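Local coordinates for regulator of Ty1 transposition protein 107 (Saccharomyces cerevisiae, PDB 3T7K) that binds phosphorylated histone H2A through C-terminal tandem BRCT repeats during DNA damage repair, at residues C[22-27]-C[49-54]; C[143-148]-C[170-175]; C[198-203]-C[222-227]. All coordinates share one frame; numbering follows the deposited sequence.

The three contacts follow one another along the chain, and each joins two parallel strands of a beta-alpha-beta unit. Contact 1 lies in the first of the two BRCT repeats in this C-terminal fragment, in a four-stranded parallel sheet. Contacts 2 and 3 share the five-stranded mixed sheet of the second repeat. Their centres are about 10 Å apart, and strands 143-147 and 198-201 run side by side between them. Contact 1 sits on the other side of the chain's centre, with its centre about 32 Å from that of contact 2 and 35 Å from that of contact 3. Each repeat thus has its own sheet, consistent with a tandem BRCT module that binds phosphorylated H2A.

Contact 1. Residues C[22-27]-C[49-54]; sequences DLKAVC and KIFDNI
Leu23, Ala25, Lys49 and Phe51 tie the two segments together in parallel, with Lys24 facing Lys49 and Ala25 facing Ile50. Lys49 N donates to Leu23 O, and Ala25 N returns a bond to Lys49 O; both measure 2.9 Å. The third bond runs from Phe51 N to Ala25 O, and the donor lies nearly along the C=O axis. Ala25 O also receives the CA-H of Ile50, with CA 3.5 Å away. The rim of the Phe51 ring meets the same oxygen in its plane, CD2 lying 3.4 Å from Ala25 O. Farther round the ring, CE2 is 3.8 Å from Lys24 CB, on the face of the sheet that carries Lys24 and Lys49. Phe51 also touches Asp58 and Leu60 of a neighbouring loop. An alanine in place of Phe51 would probably leave Lys24 CB and the edge contact at Ala25 O without the ring, opening a gap over that face of the sheet.

Strand 23-27, helix 37-45 and strand 48-50 form a beta-alpha-beta crossover, as at the start of a BRCT domain. Strand 48-50 is an outermost strand of the sheet within this chain, and strand 62-64 flanks strand 23-27 on its other side. The ammonium of Lys24 turns away from segment 49-54 and bonds to Lys59 O.

On the face that carries Ala25 and Ile50, Cys27 SG rests against Ile50 CG2 at 3.9 Å. Ile50 CD1 is the second atom near this sulfur. Past the paired residues, the chain bends round so that Ile54 reaches Val26. Their side chains cross at about a right angle, with Ile54 CG1 3.8 Å from Val26 CG1. Val26 CG1 lies equally close to Phe51 O.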
loop_
_atom_site.group_PDB
_atom_site.type_symbol
_atom_site.label_atom_id
_atom_site.label_comp_id
_atom_site.label_asym_id
_atom_site.label_seq_id
_atom_site.Cartn_x
_atom_site.Cartn_y
_atom_site.Cartn_z
ATOM N N ASP C 22 10.364 -12.350 6.418
ATOM C CA ASP C 22 9.516 -11.250 5.969
ATOM C C ASP C 22 8.107 -11.269 6.597
ATOM O O ASP C 22 7.099 -11.188 5.900
ATOM C CB ASP C 22 9.429 -11.215 4.435
ATOM C CG ASP C 22 8.667 -10.015 3.949
ATOM O OD1 ASP C 22 8.403 -9.133 4.805
ATOM O OD2 ASP C 22 8.251 -9.928 2.763
ATOM N N LEU C 23 8.051 -11.341 7.922
ATOM C CA LEU C 23 6.779 -11.382 8.635
ATOM C C LEU C 23 6.561 -10.079 9.375
ATOM O O LEU C 23 7.442 -9.601 10.081
ATOM C CB LEU C 23 6.754 -12.551 9.632
ATOM C CG LEU C 23 6.984 -13.926 9.011
ATOM C CD1 LEU C 23 6.905 -14.990 10.064
ATOM C CD2 LEU C 23 5.961 -14.207 7.911
ATOM N N LYS C 24 5.385 -9.496 9.195
ATOM C CA LYS C 24 4.942 -8.392 10.037
ATOM C C LYS C 24 3.693 -8.917 10.749
ATOM O O LYS C 24 2.614 -8.947 10.166
ATOM C CB LYS C 24 4.639 -7.145 9.188
ATOM C CG LYS C 24 5.874 -6.534 8.510
ATOM C CD LYS C 24 5.487 -5.722 7.278
ATOM C CE LYS C 24 4.872 -6.607 6.187
ATOM N NZ LYS C 24 4.170 -5.840 5.086
ATOM N N ALA C 25 3.857 -9.349 11.998
ATOM C CA ALA C 25 2.810 -10.096 12.685
ATOM C C ALA C 25 2.231 -9.381 13.912
ATOM O O ALA C 25 2.805 -8.405 14.425
ATOM C CB ALA C 25 3.326 -11.461 13.086
ATOM N N VAL C 26 1.079 -9.872 14.366
ATOM C CA VAL C 26 0.651 -9.650 15.726
ATOM C C VAL C 26 0.419 -11.046 16.268
ATOM O O VAL C 26 0.210 -11.962 15.492
ATOM C CB VAL C 26 -0.622 -8.761 15.824
ATOM C CG1 VAL C 26 -0.347 -7.396 15.201
ATOM C CG2 VAL C 26 -1.799 -9.430 15.141
ATOM N N CYS C 27 0.519 -11.220 17.583
ATOM C CA CYS C 27 0.133 -12.473 18.210
ATOM C C CYS C 27 -1.171 -12.241 18.934
ATOM O O CYS C 27 -1.411 -11.145 19.438
ATOM C CB CYS C 27 1.164 -12.893 19.240
ATOM S SG CYS C 27 2.809 -13.010 18.541
ATOM N N LYS C 49 9.009 -9.188 12.495
ATOM C CA LYS C 49 8.671 -8.060 13.368
ATOM C C LYS C 49 7.293 -8.303 13.944
ATOM O O LYS C 49 6.361 -8.644 13.197
ATOM C CB LYS C 49 8.663 -6.744 12.578
ATOM C CG LYS C 49 9.880 -6.574 11.698
ATOM C CD LYS C 49 10.192 -5.107 11.405
ATOM C CE LYS C 49 9.327 -4.532 10.300
ATOM N NZ LYS C 49 9.898 -3.244 9.809
ATOM N N ILE C 50 7.168 -8.137 15.259
ATOM C CA ILE C 50 5.910 -8.372 15.958
ATOM C C ILE C 50 5.406 -7.088 16.615
ATOM O O ILE C 50 6.056 -6.546 17.513
ATOM C CB ILE C 50 6.077 -9.470 17.015
ATOM C CG1 ILE C 50 6.691 -10.711 16.360
ATOM C CG2 ILE C 50 4.752 -9.806 17.651
ATOM C CD1 ILE C 50 6.529 -11.975 17.174
ATOM N N PHE C 51 4.260 -6.599 16.147
ATOM C CA PHE C 51 3.678 -5.363 16.657
ATOM C C PHE C 51 2.736 -5.658 17.808
ATOM O O PHE C 51 2.188 -6.765 17.918
ATOM C CB PHE C 51 2.948 -4.617 15.542
ATOM C CG PHE C 51 3.810 -4.348 14.352
ATOM C CD1 PHE C 51 4.279 -3.075 14.093
ATOM C CD2 PHE C 51 4.185 -5.380 13.506
ATOM C CE1 PHE C 51 5.094 -2.833 12.994
ATOM C CE2 PHE C 51 5.002 -5.139 12.412
ATOM C CZ PHE C 51 5.447 -3.866 12.157
ATOM N N ASP C 52 2.556 -4.664 18.674
ATOM C CA ASP C 52 1.708 -4.822 19.855
ATOM C C ASP C 52 0.237 -4.791 19.447
ATOM O O ASP C 52 -0.569 -5.610 19.882
ATOM C CB ASP C 52 2.004 -3.708 20.867
ATOM O OD1 ASP C 52 4.325 -3.933 20.330
ATOM O OD2 ASP C 52 3.817 -3.136 22.308
ATOM N N ASN C 53 -0.096 -3.837 18.589
ATOM C CA ASN C 53 -1.463 -3.646 18.145
ATOM C C ASN C 53 -1.484 -3.543 16.635
ATOM O O ASN C 53 -0.440 -3.351 16.015
ATOM C CB ASN C 53 -2.027 -2.363 18.755
ATOM C CG ASN C 53 -1.852 -2.310 20.258
ATOM O OD1 ASN C 53 -1.050 -1.532 20.775
ATOM N ND2 ASN C 53 -2.607 -3.140 20.971
ATOM N N ILE C 54 -2.671 -3.655 16.043
ATOM C CA ILE C 54 -2.809 -3.587 14.591
ATOM C C ILE C 54 -2.973 -2.156 14.100
ATOM O O ILE C 54 -3.934 -1.477 14.448
ATOM C CB ILE C 54 -4.001 -4.427 14.101
ATOM C CG1 ILE C 54 -3.801 -5.901 14.461
ATOM C CG2 ILE C 54 -4.193 -4.268 12.595
ATOM C CD1 ILE C 54 -4.953 -6.819 14.044
#

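Contact 2. Residues C[143-148]-C[170-175]; sequences CINLVN and NVLRSK
Asn145 and Asn170 pair through their side chains as well as through the strands that carry them. The two side chains lie side by side and point the same way, their amide planes 67° apart. Asn170 ND2 donates to Asn145 OD1 at 2.8 Å, and the bond is bent to 146° at the hydrogen. With CG anti to the backbone N, the Asn170 amide is carried alongside that of Asn145. Asn170 ND2 also donates to Asp181 O. The other end of the Asn145 amide is taken up as well: its ND2 donates to Ile183 O and Val199 O. Both amide nitrogens and the Asn145 oxygen therefore have partners, which probably fixes the rotation of both groups.

Four backbone bonds run between the parallel strands. Asn170 N binds Ile144 O, and Leu146 N binds Asn170 O. Leu172 N then reaches Leu146 O at 2.8 Å. The last is Asn148 N to Leu172 O, 2.9 Å long, with the donor 37° above the carbonyl plane.

Leu172 CD1 packs on Asn145 CB at 3.6 Å, beside the paired amides. On the face that carries Leu146 and Val171, Val171 CG1 reaches past the strand end to Asn148 CB at 3.8 Å. The guanidinium of Arg173 leaves this contact and forms a salt bridge with Asp181.

This is the first beta-alpha-beta unit of the second repeat. Its helix 154-163 packs on the face of Leu146 and Val171. Helix 205-218 packs on Val147 and Leu172, and strand 198-201 pairs with strand 143-147 on the side away from strand 168-172.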
loop_
_atom_site.group_PDB
_atom_site.type_symbol
_atom_site.label_atom_id
_atom_site.label_comp_id
_atom_site.label_asym_id
_atom_site.label_seq_id
_atom_site.Cartn_x
_atom_site.Cartn_y
_atom_site.Cartn_z
ATOM N N CYS C 143 -23.703 0.806 6.153
ATOM C CA CYS C 143 -24.027 1.499 7.393
ATOM C C CYS C 143 -24.948 0.641 8.240
ATOM O O CYS C 143 -25.984 0.174 7.777
ATOM C CB CYS C 143 -24.698 2.836 7.109
ATOM S SG CYS C 143 -23.855 3.846 5.874
ATOM N N ILE C 144 -24.569 0.423 9.483
ATOM C CA ILE C 144 -25.369 -0.420 10.349
ATOM C C ILE C 144 -25.685 0.278 11.653
ATOM O O ILE C 144 -25.081 1.291 12.002
ATOM C CB ILE C 144 -24.639 -1.717 10.706
ATOM C CG1 ILE C 144 -23.361 -1.382 11.471
ATOM C CG2 ILE C 144 -24.344 -2.523 9.462
ATOM C CD1 ILE C 144 -22.810 -2.535 12.267
ATOM N N ASN C 145 -26.623 -0.309 12.381
ATOM C CA ASN C 145 -26.973 0.132 13.703
ATOM C C ASN C 145 -26.622 -0.981 14.645
ATOM O O ASN C 145 -26.927 -2.140 14.378
ATOM C CB ASN C 145 -28.488 0.406 13.786
ATOM C CG ASN C 145 -28.944 1.404 12.761
ATOM O OD1 ASN C 145 -29.052 2.599 13.046
ATOM N ND2 ASN C 145 -29.187 0.935 11.552
ATOM N N LEU C 146 -26.015 -0.622 15.766
ATOM C CA LEU C 146 -25.529 -1.586 16.726
ATOM C C LEU C 146 -26.088 -1.187 18.077
ATOM O O LEU C 146 -26.003 -0.022 18.454
ATOM C CB LEU C 146 -23.992 -1.529 16.743
ATOM C CG LEU C 146 -23.192 -2.510 17.596
ATOM C CD1 LEU C 146 -23.403 -3.923 17.114
ATOM C CD2 LEU C 146 -21.708 -2.154 17.542
ATOM N N VAL C 147 -26.669 -2.141 18.798
ATOM C CA VAL C 147 -27.180 -1.861 20.120
ATOM C C VAL C 147 -26.025 -1.636 21.076
ATOM O O VAL C 147 -24.982 -2.301 20.989
ATOM C CB VAL C 147 -28.086 -2.990 20.653
ATOM C CG1 VAL C 147 -29.354 -3.068 19.838
ATOM C CG2 VAL C 147 -27.346 -4.323 20.654
ATOM N N ASN C 148 -26.221 -0.680 21.977
ATOM C CA ASN C 148 -25.182 -0.247 22.901
ATOM C C ASN C 148 -24.759 -1.333 23.870
ATOM O O ASN C 148 -23.662 -1.279 24.414
ATOM C CB ASN C 148 -25.641 0.987 23.689
ATOM C CG ASN C 148 -24.477 1.787 24.245
ATOM O OD1 ASN C 148 -23.324 1.384 24.122
ATOM N ND2 ASN C 148 -24.775 2.929 24.860
ATOM N N ASN C 170 -23.654 3.121 13.744
ATOM C CA ASN C 170 -24.553 3.962 14.519
ATOM C C ASN C 170 -24.989 3.218 15.766
ATOM O O ASN C 170 -25.695 2.216 15.676
ATOM C CB ASN C 170 -25.775 4.298 13.670
ATOM C CG ASN C 170 -26.770 5.189 14.396
ATOM O OD1 ASN C 170 -26.397 6.001 15.246
ATOM N ND2 ASN C 170 -28.053 5.026 14.072
ATOM N N VAL C 171 -24.575 3.687 16.934
ATOM C CA VAL C 171 -24.940 2.994 18.166
ATOM C C VAL C 171 -26.306 3.418 18.706
ATOM O O VAL C 171 -26.606 4.608 18.828
ATOM C CB VAL C 171 -23.880 3.189 19.246
ATOM C CG1 VAL C 171 -24.270 2.428 20.503
ATOM C CG2 VAL C 171 -22.524 2.713 18.722
ATOM N N LEU C 172 -27.131 2.432 19.035
ATOM C CA LEU C 172 -28.482 2.699 19.489
ATOM C C LEU C 172 -28.619 2.323 20.951
ATOM O O LEU C 172 -28.404 1.175 21.330
ATOM C CB LEU C 172 -29.486 1.894 18.662
ATOM C CG LEU C 172 -29.701 2.287 17.203
ATOM C CD1 LEU C 172 -30.657 1.309 16.535
ATOM C CD2 LEU C 172 -30.234 3.706 17.102
ATOM N N ARG C 173 -28.958 3.296 21.788
ATOM C CA ARG C 173 -29.372 2.963 23.137
ATOM C C ARG C 173 -30.734 2.307 22.967
ATOM O O ARG C 173 -31.725 2.979 22.686
ATOM C CB ARG C 173 -29.441 4.212 24.018
ATOM C CG ARG C 173 -30.220 5.362 23.412
ATOM C CD ARG C 173 -29.383 6.623 23.328
ATOM N NE ARG C 173 -30.110 7.693 22.653
ATOM C CZ ARG C 173 -30.320 7.731 21.341
ATOM N NH1 ARG C 173 -29.862 6.750 20.565
ATOM N NH2 ARG C 173 -30.989 8.743 20.810
ATOM N N SER C 174 -30.767 0.985 23.087
ATOM C CA SER C 174 -31.955 0.216 22.733
ATOM C C SER C 174 -33.213 0.726 23.427
ATOM O O SER C 174 -34.217 1.028 22.784
ATOM C CB SER C 174 -31.740 -1.259 23.065
ATOM O OG SER C 174 -32.917 -1.832 23.608
ATOM N N LYS C 175 -33.143 0.814 24.748
ATOM C CA LYS C 175 -34.270 1.235 25.574
ATOM C C LYS C 175 -34.851 2.587 25.150
ATOM O O LYS C 175 -36.063 2.777 25.143
ATOM C CB LYS C 175 -33.810 1.288 27.034
ATOM C CG LYS C 175 -32.344 1.707 27.171
ATOM C CD LYS C 175 -31.709 1.168 28.442
ATOM C CE LYS C 175 -30.233 1.532 28.505
ATOM N NZ LYS C 175 -29.551 0.929 29.687
#

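Contact 3. Residues C[198-203]-C[222-227]; sequences YVLIVT and ETILIV
Tyr198 O accepts the shortest hydrogen bond between the two segments, from Leu225 N at 2.7 Å. The CA-H of Ile224 also points at this oxygen, its CA 3.3 Å away. The bond belongs to the beta-alpha-beta unit of strand 198-201, helix 205-218 and strand 224-227 in the second BRCT repeat of this fragment. The two strands are parallel, their directions only 10° apart.

Tyr198 N starts the series of backbone bonds by donating to Thr223 O, with an angle of 140° at the hydrogen. Leu200 N then binds Leu225 O, and Val227 N binds Leu200 O. Val202 N to Val227 O closes the series.

The Tyr198 ring stands at the beginning of the strand pair. Its rim meets Thr223 O near the ring plane, with CD2 3.6 Å from that oxygen. Glu222 CB also lies at the rim, 4.2 Å from CE2. The hydroxyl is hydrogen-bonded to Asp219, so the far end of the ring is held too. Glu222 folds back at chi2 (-64°), and its OE1 accepts from Thr223 N through the anti lone pair.

Leu200 and Ile226 lie side by side on the same face as Tyr198. Leu200 CD1 touches Ile226 CG1 at 4.0 Å, and Ile224 CG2 is almost as near. Helix 205-218 packs on this face, with Phe211 against Leu200 and Ile215 against Ile224. On the other face Ile201 and Val227 cross obliquely, CG1 of Ile201 lying 4.1 Å from CG2 of Val227. Strand 249-253 runs antiparallel along the far side of strand 224-227. Packing is tight where Val202 meets Ile226: CG2 of Val202 sits 3.4 Å from CG2 of Ile226, closer than two methyl groups usually come.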
loop_
_atom_site.group_PDB
_atom_site.type_symbol
_atom_site.label_atom_id
_atom_site.label_comp_id
_atom_site.label_asym_id
_atom_site.label_seq_id
_atom_site.Cartn_x
_atom_site.Cartn_y
_atom_site.Cartn_z
ATOM N N TYR C 198 -32.289 -1.275 6.065
ATOM C CA TYR C 198 -31.933 -1.172 7.473
ATOM C C TYR C 198 -31.257 -2.426 7.976
ATOM O O TYR C 198 -31.803 -3.528 7.851
ATOM C CB TYR C 198 -33.166 -0.932 8.338
ATOM C CG TYR C 198 -33.892 0.336 8.011
ATOM C CD1 TYR C 198 -33.464 1.553 8.522
ATOM C CD2 TYR C 198 -35.008 0.318 7.189
ATOM C CE1 TYR C 198 -34.144 2.732 8.219
ATOM C CE2 TYR C 198 -35.689 1.479 6.881
ATOM C CZ TYR C 198 -35.256 2.681 7.400
ATOM O OH TYR C 198 -35.941 3.827 7.088
ATOM N N VAL C 199 -30.098 -2.241 8.590
ATOM C CA VAL C 199 -29.323 -3.347 9.111
ATOM C C VAL C 199 -29.046 -3.056 10.558
ATOM O O VAL C 199 -28.536 -1.988 10.900
ATOM C CB VAL C 199 -27.960 -3.518 8.370
ATOM C CG1 VAL C 199 -27.294 -4.792 8.823
ATOM C CG2 VAL C 199 -28.182 -3.566 6.880
ATOM N N LEU C 200 -29.380 -4.005 11.420
ATOM C CA LEU C 200 -29.206 -3.813 12.847
ATOM C C LEU C 200 -28.582 -5.050 13.451
ATOM O O LEU C 200 -28.913 -6.173 13.063
ATOM C CB LEU C 200 -30.552 -3.530 13.529
ATOM C CG LEU C 200 -31.401 -2.360 13.004
ATOM C CD1 LEU C 200 -32.310 -2.789 11.839
ATOM C CD2 LEU C 200 -32.258 -1.789 14.115
ATOM N N ILE C 201 -27.686 -4.841 14.409
ATOM C CA ILE C 201 -27.056 -5.938 15.103
ATOM C C ILE C 201 -27.596 -5.830 16.496
ATOM O O ILE C 201 -27.535 -4.766 17.102
ATOM C CB ILE C 201 -25.530 -5.781 15.154
ATOM C CG1 ILE C 201 -24.954 -5.818 13.740
ATOM C CG2 ILE C 201 -24.921 -6.884 15.999
ATOM C CD1 ILE C 201 -23.434 -5.568 13.680
ATOM N N VAL C 202 -28.162 -6.916 16.999
ATOM C CA VAL C 202 -28.870 -6.849 18.259
ATOM C C VAL C 202 -28.470 -7.980 19.175
ATOM O O VAL C 202 -27.803 -8.924 18.756
ATOM C CB VAL C 202 -30.413 -6.856 18.050
ATOM C CG1 VAL C 202 -30.842 -5.627 17.259
ATOM C CG2 VAL C 202 -30.860 -8.129 17.364
ATOM N N THR C 203 -28.885 -7.856 20.431
ATOM C CA THR C 203 -28.637 -8.840 21.474
ATOM C C THR C 203 -29.915 -9.593 21.873
ATOM O O THR C 203 -29.905 -10.817 21.998
ATOM C CB THR C 203 -28.075 -8.151 22.739
ATOM O OG1 THR C 203 -26.773 -7.614 22.461
ATOM C CG2 THR C 203 -27.989 -9.137 23.893
ATOM N N GLU C 222 -40.061 -0.899 3.232
ATOM C CA GLU C 222 -38.606 -1.008 3.066
ATOM C C GLU C 222 -38.021 -2.276 3.683
ATOM O O GLU C 222 -38.674 -2.965 4.461
ATOM C CB GLU C 222 -37.919 0.254 3.589
ATOM C CG GLU C 222 -37.823 1.348 2.519
ATOM C CD GLU C 222 -36.940 0.943 1.329
ATOM O OE1 GLU C 222 -36.338 -0.161 1.350
ATOM O OE2 GLU C 222 -36.838 1.733 0.362
ATOM N N THR C 223 -36.787 -2.605 3.331
ATOM C CA THR C 223 -36.263 -3.882 3.764
ATOM C C THR C 223 -35.430 -3.762 5.035
ATOM O O THR C 223 -34.832 -2.722 5.314
ATOM C CB THR C 223 -35.468 -4.536 2.654
ATOM O OG1 THR C 223 -34.449 -3.631 2.235
ATOM C CG2 THR C 223 -36.390 -4.819 1.476
ATOM N N ILE C 224 -35.405 -4.843 5.802
ATOM C CA ILE C 224 -34.764 -4.848 7.102
ATOM C C ILE C 224 -34.025 -6.151 7.298
ATOM O O ILE C 224 -34.513 -7.216 6.914
ATOM C CB ILE C 224 -35.811 -4.756 8.232
ATOM C CG1 ILE C 224 -36.746 -3.568 8.021
ATOM C CG2 ILE C 224 -35.126 -4.670 9.591
ATOM C CD1 ILE C 224 -38.029 -3.650 8.860
ATOM N N LEU C 225 -32.844 -6.064 7.903
ATOM C CA LEU C 225 -32.100 -7.242 8.290
ATOM C C LEU C 225 -31.661 -7.058 9.728
ATOM O O LEU C 225 -31.024 -6.067 10.069
ATOM C CB LEU C 225 -30.882 -7.426 7.383
ATOM C CG LEU C 225 -29.927 -8.534 7.809
ATOM C CD1 LEU C 225 -30.637 -9.879 7.816
ATOM C CD2 LEU C 225 -28.753 -8.567 6.855
ATOM N N ILE C 226 -32.014 -8.002 10.585
ATOM C CA ILE C 226 -31.603 -7.934 11.976
ATOM C C ILE C 226 -30.879 -9.226 12.313
ATOM O O ILE C 226 -31.438 -10.314 12.161
ATOM C CB ILE C 226 -32.813 -7.729 12.908
ATOM C CG1 ILE C 226 -33.642 -6.530 12.440
ATOM C CG2 ILE C 226 -32.348 -7.504 14.323
ATOM C CD1 ILE C 226 -34.798 -6.170 13.385
ATOM N N VAL C 227 -29.631 -9.107 12.762
ATOM C CA VAL C 227 -28.805 -10.279 13.028
ATOM C C VAL C 227 -28.159 -10.210 14.401
ATOM O O VAL C 227 -28.157 -9.160 15.051
ATOM C CB VAL C 227 -27.654 -10.393 12.002
ATOM C CG1 VAL C 227 -28.198 -10.545 10.589
ATOM C CG2 VAL C 227 -26.777 -9.164 12.108
#